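Local structure of transaminase (Bacillus megaterium, 5G0A) at residues B[83-94]-B[328-339]; B[56-64]-B[271-279]. The protein probably transfers amino groups between S-configured amines and carbonyl acceptors, using pyridoxal-5'-phosphate as its cofactor, as an S-selective omega-transaminase of the class-III aminotransferase family. One frame throughout, in Å; residues are numbered along the deposited sequence.

Overall arrangement
Along the chain the first segment met is 56-64, just after strand 51-54, and then 83-94, which runs into helix 92-105. Interaction 2 closes its loop when the chain returns at 271-279, in the connection between strands 265-269 and 293-296 of the seven-stranded sheet. Interaction 1 closes later, at 328-339, where helix 335-350 begins. The two loops therefore cross rather than nest. Interaction 2 lies near the middle of the subunit, beside its pyridoxal-5'-phosphate; interaction 1 lies at the subunit interface and reaches a second cofactor, one bound by the neighbouring subunit. Their nearest atoms are about 10 Å apart, and both touch that second subunit.

Interaction 1. Residues B[83-94]-B[328-339]; sequences GFVWDTYATDYK and VSTYAGHPVAMA. Unlike the reference sequence in segment 83-94: A90 (reference Ser). With PLP (pyridoxal-5'-phosphate), chain E.
The F84 ring is wedged among Y331, H334 and P335, forming with the first two an aromatic cluster. Y331 presents its edge to one face of F84, the ring planes at 84°; H334 meets F84 more obliquely. T330 O lies at the ring edge, 3.1 Å from F84 CZ. A chi1 of 169° swings the F84 ring over toward the 330-335 turn. The other dense patch is where the first turns of helices 92-105 and 335-350 meet: A339 CB sits over the centre of the Y93 ring in a CH-pi contact, 3.6 Å from the centroid, while M338 CB packs on Y93 CB. This is the dimer-interface side of a class-III aminotransferase, where each subunit completes its partner's cofactor site. T330 binds the phosphate through N and OG1, both to O2P of PLP, OG1 at 2.7 Å; S122 and G121 of the second subunit hold the same cofactor. H334 faces that subunit too: NE2 donates to its S303 O, while ND1 caps helix 335-350 by accepting from V336 N. Around G333 and D87 the segments are joined largely through water: water 1 lies 2.8 Å from both V85 O and A332 O and can donate to them, and water 3 donates to G333 O at 2.8 Å and pairs with T91 OG1. K94, bent at chi3, passes G333 CA and ends in a salt bridge to D87, NZ to OD1 2.8 Å, approaching from above the carboxylate plane. On the more open side, at partly exposed W86, the outer edge of the indole meets V328, CZ3 to CG2 3.6 Å.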
# COMPACT_ATOMS: atom_id res chain seq x y z
N GLY B 83 25.05 33.01 7.61
CA GLY B 83 23.61 33.22 7.60
C GLY B 83 22.83 32.10 6.91
O GLY B 83 23.40 31.14 6.37
N PHE B 84 21.51 32.26 6.93
CA PHE B 84 20.63 31.29 6.30
C PHE B 84 19.36 31.98 5.82
O PHE B 84 18.74 32.74 6.57
CB PHE B 84 20.25 30.20 7.31
CG PHE B 84 19.13 29.32 6.81
CD1 PHE B 84 19.37 28.42 5.77
CD2 PHE B 84 17.83 29.46 7.31
CE1 PHE B 84 18.35 27.65 5.24
CE2 PHE B 84 16.78 28.67 6.78
CZ PHE B 84 17.06 27.77 5.75
N VAL B 85 18.96 31.71 4.58
CA VAL B 85 17.59 32.02 4.15
C VAL B 85 17.01 30.79 3.47
O VAL B 85 17.76 30.00 2.87
CB VAL B 85 17.48 33.25 3.19
CG1 VAL B 85 17.88 34.54 3.92
CG2 VAL B 85 18.28 33.04 1.91
N TRP B 86 15.69 30.62 3.58
CA TRP B 86 15.06 29.48 2.94
C TRP B 86 14.61 29.81 1.53
O TRP B 86 14.83 30.94 1.04
CB TRP B 86 13.92 28.88 3.78
CG TRP B 86 12.62 29.64 3.90
CD1 TRP B 86 12.37 30.76 4.66
CD2 TRP B 86 11.38 29.29 3.29
NE1 TRP B 86 11.05 31.11 4.58
CE2 TRP B 86 10.42 30.24 3.73
CE3 TRP B 86 10.98 28.26 2.41
CZ2 TRP B 86 9.08 30.19 3.33
CZ3 TRP B 86 9.63 28.23 1.99
CH2 TRP B 86 8.70 29.21 2.45
N ASP B 87 14.00 28.84 0.87
CA ASP B 87 13.92 28.83 -0.60
C ASP B 87 13.01 29.92 -1.16
O ASP B 87 13.05 30.20 -2.36
CB ASP B 87 13.44 27.45 -1.07
CG ASP B 87 13.72 27.19 -2.55
OD1 ASP B 87 14.85 27.47 -3.03
OD2 ASP B 87 12.78 26.68 -3.21
N THR B 88 12.19 30.52 -0.29
CA THR B 88 11.26 31.61 -0.67
C THR B 88 12.04 32.91 -0.95
O THR B 88 11.54 33.83 -1.61
CB THR B 88 10.19 31.86 0.44
OG1 THR B 88 9.09 32.59 -0.12
CG2 THR B 88 10.76 32.70 1.59
N TYR B 89 13.27 32.96 -0.44
CA TYR B 89 14.15 34.12 -0.65
C TYR B 89 15.15 33.82 -1.77
O TYR B 89 15.52 32.67 -1.99
CB TYR B 89 14.88 34.48 0.65
CG TYR B 89 13.95 35.04 1.72
CD1 TYR B 89 13.42 36.33 1.60
CD2 TYR B 89 13.57 34.27 2.83
CE1 TYR B 89 12.56 36.84 2.56
CE2 TYR B 89 12.72 34.77 3.81
CZ TYR B 89 12.21 36.06 3.67
OH TYR B 89 11.35 36.56 4.63
N ALA B 90 15.60 34.86 -2.48
CA ALA B 90 16.60 34.66 -3.53
C ALA B 90 17.99 35.09 -3.08
O ALA B 90 18.14 36.09 -2.37
CB ALA B 90 16.20 35.41 -4.80
N THR B 91 18.99 34.32 -3.50
CA THR B 91 20.40 34.68 -3.32
C THR B 91 21.14 34.58 -4.64
O THR B 91 20.69 33.91 -5.58
CB THR B 91 21.11 33.81 -2.27
OG1 THR B 91 21.28 32.46 -2.77
CG2 THR B 91 20.36 33.81 -0.93
N ASP B 92 22.28 35.26 -4.71
CA ASP B 92 23.13 35.15 -5.88
C ASP B 92 23.65 33.73 -6.05
O ASP B 92 23.69 33.21 -7.16
CB ASP B 92 24.31 36.14 -5.79
CG ASP B 92 25.13 35.98 -4.52
OD1 ASP B 92 24.56 35.76 -3.43
OD2 ASP B 92 26.37 36.08 -4.61
N TYR B 93 24.02 33.08 -4.95
CA TYR B 93 24.65 31.77 -5.03
C TYR B 93 23.69 30.71 -5.59
O TYR B 93 24.07 29.87 -6.43
CB TYR B 93 25.14 31.31 -3.67
CG TYR B 93 26.28 32.13 -3.09
CD1 TYR B 93 27.46 32.33 -3.81
CD2 TYR B 93 26.18 32.66 -1.82
CE1 TYR B 93 28.51 33.07 -3.27
CE2 TYR B 93 27.22 33.41 -1.26
CZ TYR B 93 28.39 33.60 -1.99
OH TYR B 93 29.43 34.33 -1.41
N LYS B 94 22.44 30.74 -5.12
CA LYS B 94 21.47 29.73 -5.58
C LYS B 94 21.14 29.92 -7.08
O LYS B 94 21.12 28.96 -7.86
CB LYS B 94 20.21 29.77 -4.71
CG LYS B 94 19.21 28.64 -5.01
CD LYS B 94 17.97 28.72 -4.13
CE LYS B 94 17.11 29.96 -4.42
NZ LYS B 94 15.93 30.00 -3.51
N VAL B 328 8.02 22.27 0.98
CA VAL B 328 9.10 23.02 1.63
C VAL B 328 10.10 22.05 2.26
O VAL B 328 9.72 20.99 2.80
CB VAL B 328 8.55 24.03 2.67
CG1 VAL B 328 7.71 23.33 3.73
CG2 VAL B 328 9.69 24.86 3.30
N SER B 329 11.37 22.41 2.15
CA SER B 329 12.47 21.69 2.78
C SER B 329 13.34 22.78 3.42
O SER B 329 13.77 23.70 2.73
CB SER B 329 13.26 20.89 1.74
OG SER B 329 14.53 20.55 2.25
N THR B 330 13.57 22.72 4.74
CA THR B 330 14.27 23.83 5.41
C THR B 330 15.56 24.23 4.67
O THR B 330 15.73 25.40 4.29
CB THR B 330 14.58 23.49 6.90
OG1 THR B 330 13.35 23.16 7.56
CG2 THR B 330 15.19 24.71 7.61
N TYR B 331 16.46 23.27 4.47
CA TYR B 331 17.79 23.58 3.96
C TYR B 331 17.90 23.58 2.43
O TYR B 331 18.98 23.81 1.88
CB TYR B 331 18.87 22.69 4.60
CG TYR B 331 18.90 22.89 6.10
CD1 TYR B 331 18.80 24.18 6.65
CD2 TYR B 331 19.01 21.81 6.97
CE1 TYR B 331 18.82 24.38 8.02
CE2 TYR B 331 19.05 22.02 8.36
CZ TYR B 331 18.94 23.31 8.86
OH TYR B 331 18.96 23.57 10.24
N ALA B 332 16.79 23.33 1.74
CA ALA B 332 16.81 23.43 0.27
C ALA B 332 17.28 24.82 -0.16
O ALA B 332 16.65 25.83 0.17
CB ALA B 332 15.41 23.17 -0.30
N GLY B 333 18.37 24.85 -0.92
CA GLY B 333 18.92 26.09 -1.46
C GLY B 333 19.83 26.83 -0.49
O GLY B 333 20.20 27.98 -0.74
N HIS B 334 20.19 26.17 0.61
CA HIS B 334 21.03 26.78 1.66
C HIS B 334 22.13 27.64 1.04
O HIS B 334 22.94 27.12 0.28
CB HIS B 334 21.64 25.70 2.56
CG HIS B 334 22.27 26.26 3.80
ND1 HIS B 334 23.37 27.10 3.77
CD2 HIS B 334 21.92 26.15 5.10
CE1 HIS B 334 23.66 27.47 5.00
NE2 HIS B 334 22.80 26.91 5.83
N PRO B 335 22.17 28.96 1.36
CA PRO B 335 23.04 29.83 0.54
C PRO B 335 24.52 29.46 0.63
O PRO B 335 25.25 29.62 -0.35
CB PRO B 335 22.76 31.24 1.10
CG PRO B 335 22.21 31.01 2.48
CD PRO B 335 21.41 29.72 2.37
N VAL B 336 24.97 28.94 1.77
CA VAL B 336 26.40 28.59 1.91
C VAL B 336 26.70 27.29 1.16
O VAL B 336 27.74 27.16 0.50
CB VAL B 336 26.82 28.49 3.38
CG1 VAL B 336 28.30 28.12 3.51
CG2 VAL B 336 26.55 29.81 4.09
N ALA B 337 25.77 26.32 1.23
CA ALA B 337 25.89 25.12 0.39
C ALA B 337 25.90 25.49 -1.09
O ALA B 337 26.66 24.90 -1.88
CB ALA B 337 24.77 24.12 0.70
N MET B 338 25.08 26.48 -1.47
CA MET B 338 25.04 26.93 -2.86
C MET B 338 26.35 27.63 -3.26
O MET B 338 26.82 27.46 -4.38
CB MET B 338 23.84 27.83 -3.15
CG MET B 338 22.49 27.14 -2.98
SD MET B 338 22.22 25.79 -4.16
CE MET B 338 22.84 24.39 -3.23
N ALA B 339 26.94 28.36 -2.33
CA ALA B 339 28.29 28.93 -2.57
C ALA B 339 29.31 27.84 -2.89
O ALA B 339 30.15 28.02 -3.79
CB ALA B 339 28.72 29.80 -1.39
N1 PLP E . 9.48 17.95 11.66
C2 PLP E . 9.07 19.14 12.13
C2A PLP E . 8.21 19.24 13.38
C3 PLP E . 9.50 20.37 11.47
O3 PLP E . 9.10 21.56 11.95
C4 PLP E . 10.38 20.26 10.29
C4A PLP E . 10.90 21.51 9.61
C5 PLP E . 10.75 18.90 9.86
C6 PLP E . 10.26 17.80 10.55
C5A PLP E . 11.57 18.63 8.60
O4P PLP E . 12.81 19.27 8.58
P PLP E . 13.51 19.60 7.17
O1P PLP E . 13.50 18.36 6.32
O2P PLP E . 12.70 20.76 6.60
O3P PLP E . 14.89 19.98 7.57
O HOH W 1 17.27 28.50 0.56
O HOH W 2 14.39 26.09 1.67
O HOH W 3 20.03 30.71 -1.11

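Interaction 2. Residues B[56-64]-B[271-279]; sequences FNQLYCVNL and VLTGFGRTG. With PLP (pyridoxal-5'-phosphate), chain K.
One wall of the pyridoxal-5'-phosphate pocket is backed here by a buried network of hydrogen bonds: V271 and L272 line the cofactor, and R277, a few residues on, ties their loop to 56-64. V271 CG1 packs 3.6 Å from PLP C4, and L272 CB comes within 3.3 Å of PLP O3. L272 also turns its CD1 against Y60 CB, linking the pocket wall to the other segment. Behind it R277, bent at chi2 and chi3, lays its guanidinium against the backbone of Y60, and NH2 donates to N57 OD1 at 2.7 Å (155°), nearly in the guanidinium plane. The same group makes a weak hydrogen bond (NH2 to N63 OD1 2.9 Å) to N63, whose amide stands perpendicular to the guanidinium. V62 N reaches N57 OD1 from the opposite face of the N57 amide, so that oxygen is gripped from two sides. N63 ND2 in turn donates to F275 O at 3.0 Å, coming from above the carbonyl plane; N63 thus engages both the F275 carbonyl and the R277 side chain. Water 4 sits between them, accepting from R277 NE at 2.9 Å and from N63 ND2, and it can donate to Y60 O and L272 O. R277 NH1 is taken up by the carbonyls of A445 and L386. The guanidinium charge is probably balanced by several neutral oxygen dipoles rather than by a carboxylate among these partners, and its orientation is set from several directions at once.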
# COMPACT_ATOMS: atom_id res chain seq x y z
N PHE B 56 38.36 4.75 -3.07
CA PHE B 56 36.89 4.80 -3.09
C PHE B 56 36.39 6.22 -3.32
O PHE B 56 35.20 6.40 -3.63
CB PHE B 56 36.29 4.32 -1.78
CG PHE B 56 36.54 2.86 -1.50
CD1 PHE B 56 35.72 1.89 -2.04
CD2 PHE B 56 37.60 2.48 -0.70
CE1 PHE B 56 35.95 0.55 -1.79
CE2 PHE B 56 37.84 1.14 -0.43
CZ PHE B 56 37.01 0.17 -0.99
N ASN B 57 37.28 7.22 -3.16
CA ASN B 57 36.90 8.66 -3.19
C ASN B 57 35.70 8.83 -2.22
O ASN B 57 34.70 9.48 -2.54
CB ASN B 57 36.56 9.10 -4.64
CG ASN B 57 36.64 10.61 -4.84
OD1 ASN B 57 35.75 11.20 -5.46
ND2 ASN B 57 37.71 11.25 -4.35
N GLN B 58 35.86 8.24 -1.03
CA GLN B 58 34.79 8.07 -0.01
C GLN B 58 33.62 7.24 -0.53
O GLN B 58 33.63 6.03 -0.39
CB GLN B 58 34.32 9.42 0.58
CG GLN B 58 35.45 10.08 1.38
CD GLN B 58 35.82 9.22 2.57
OE1 GLN B 58 35.03 9.04 3.48
NE2 GLN B 58 37.04 8.67 2.57
N LEU B 59 32.64 7.90 -1.14
CA LEU B 59 31.50 7.22 -1.76
C LEU B 59 31.40 7.70 -3.20
O LEU B 59 30.32 8.06 -3.67
CB LEU B 59 30.20 7.49 -0.97
CG LEU B 59 30.22 6.94 0.47
CD1 LEU B 59 29.02 7.46 1.27
CD2 LEU B 59 30.25 5.41 0.49
N TYR B 60 32.54 7.71 -3.90
CA TYR B 60 32.61 8.17 -5.29
C TYR B 60 32.04 9.56 -5.39
O TYR B 60 31.27 9.86 -6.29
CB TYR B 60 31.87 7.18 -6.22
CG TYR B 60 32.25 5.76 -5.85
CD1 TYR B 60 33.44 5.22 -6.32
CD2 TYR B 60 31.48 5.01 -4.96
CE1 TYR B 60 33.85 3.95 -5.93
CE2 TYR B 60 31.88 3.73 -4.57
CZ TYR B 60 33.05 3.22 -5.06
OH TYR B 60 33.46 1.95 -4.70
N CYS B 61 32.45 10.43 -4.46
CA CYS B 61 31.71 11.67 -4.23
C CYS B 61 32.55 12.91 -3.94
O CYS B 61 32.01 14.00 -3.76
CB CYS B 61 30.67 11.48 -3.10
SG CYS B 61 31.37 11.05 -1.49
N VAL B 62 33.86 12.76 -3.93
CA VAL B 62 34.71 13.92 -3.68
C VAL B 62 35.44 14.26 -4.99
O VAL B 62 36.70 14.26 -5.05
CB VAL B 62 35.66 13.65 -2.49
CG1 VAL B 62 36.32 14.94 -2.01
CG2 VAL B 62 34.91 13.00 -1.32
N ASN B 63 34.64 14.51 -6.03
CA ASN B 63 35.13 14.61 -7.42
C ASN B 63 36.29 15.59 -7.62
O ASN B 63 37.28 15.28 -8.29
CB ASN B 63 33.96 14.96 -8.35
CG ASN B 63 32.86 13.90 -8.33
OD1 ASN B 63 32.63 13.24 -7.30
ND2 ASN B 63 32.18 13.71 -9.47
N LEU B 64 36.16 16.76 -7.01
CA LEU B 64 37.16 17.82 -7.17
C LEU B 64 38.48 17.55 -6.44
O LEU B 64 39.47 18.27 -6.65
CB LEU B 64 36.58 19.15 -6.69
CG LEU B 64 37.12 20.42 -7.36
CD1 LEU B 64 36.52 20.58 -8.76
CD2 LEU B 64 36.77 21.61 -6.49
N VAL B 271 23.26 10.97 -9.54
CA VAL B 271 23.88 11.35 -8.26
C VAL B 271 25.30 10.82 -8.18
O VAL B 271 26.19 11.53 -7.72
CB VAL B 271 23.07 10.83 -7.04
CG1 VAL B 271 23.87 11.01 -5.74
CG2 VAL B 271 21.75 11.59 -6.95
N LEU B 272 25.52 9.59 -8.65
CA LEU B 272 26.87 9.05 -8.67
C LEU B 272 27.64 9.36 -9.96
O LEU B 272 28.81 9.77 -9.90
CB LEU B 272 26.88 7.56 -8.35
CG LEU B 272 28.27 6.97 -8.05
CD1 LEU B 272 28.21 5.99 -6.88
CD2 LEU B 272 28.82 6.32 -9.31
N THR B 273 27.00 9.19 -11.11
CA THR B 273 27.74 9.37 -12.38
C THR B 273 27.92 10.82 -12.81
O THR B 273 28.61 11.09 -13.82
CB THR B 273 27.07 8.60 -13.54
OG1 THR B 273 25.71 9.04 -13.65
CG2 THR B 273 27.14 7.09 -13.29
N GLY B 274 27.31 11.74 -12.08
CA GLY B 274 27.32 13.14 -12.45
C GLY B 274 28.64 13.85 -12.20
O GLY B 274 29.48 13.40 -11.41
N PHE B 275 28.80 14.98 -12.88
CA PHE B 275 29.92 15.91 -12.65
C PHE B 275 31.30 15.31 -12.86
O PHE B 275 32.16 15.33 -11.98
CB PHE B 275 29.75 16.68 -11.32
CG PHE B 275 28.48 17.45 -11.30
CD1 PHE B 275 28.37 18.65 -11.99
CD2 PHE B 275 27.32 16.91 -10.69
CE1 PHE B 275 27.17 19.34 -12.05
CE2 PHE B 275 26.11 17.60 -10.74
CZ PHE B 275 26.04 18.82 -11.40
N GLY B 276 31.47 14.76 -14.07
CA GLY B 276 32.80 14.37 -14.55
C GLY B 276 33.24 12.97 -14.17
O GLY B 276 34.28 12.49 -14.65
N ARG B 277 32.45 12.30 -13.32
CA ARG B 277 32.79 10.99 -12.79
C ARG B 277 33.15 9.97 -13.89
O ARG B 277 34.00 9.10 -13.69
CB ARG B 277 31.62 10.46 -11.91
CG ARG B 277 31.75 9.04 -11.36
CD ARG B 277 33.03 8.81 -10.54
NE ARG B 277 33.11 9.78 -9.43
CZ ARG B 277 34.16 9.91 -8.63
NH1 ARG B 277 35.23 9.11 -8.78
NH2 ARG B 277 34.15 10.84 -7.66
N THR B 278 32.48 10.09 -15.04
CA THR B 278 32.61 9.10 -16.12
C THR B 278 33.38 9.69 -17.32
O THR B 278 33.40 9.09 -18.40
CB THR B 278 31.23 8.59 -16.64
OG1 THR B 278 30.58 9.61 -17.41
CG2 THR B 278 30.33 8.16 -15.45
N GLY B 279 33.98 10.86 -17.13
CA GLY B 279 34.77 11.48 -18.22
C GLY B 279 33.98 12.33 -19.19
O GLY B 279 34.51 12.78 -20.22
N1 PLP K . 21.37 7.69 -6.22
C2 PLP K . 22.56 7.11 -6.56
C2A PLP K . 22.74 6.52 -7.93
C3 PLP K . 23.69 7.15 -5.60
O3 PLP K . 24.89 6.63 -5.90
C4 PLP K . 23.48 7.76 -4.28
C4A PLP K . 24.63 7.85 -3.28
C5 PLP K . 22.12 8.31 -4.03
C6 PLP K . 21.14 8.21 -5.01
C5A PLP K . 21.73 8.91 -2.69
O4P PLP K . 22.49 10.05 -2.34
P PLP K . 22.59 10.41 -0.77
O1P PLP K . 23.29 11.74 -0.85
O2P PLP K . 21.20 10.46 -0.16
O3P PLP K . 23.44 9.32 -0.16
O HOH W 4 30.70 11.23 -8.68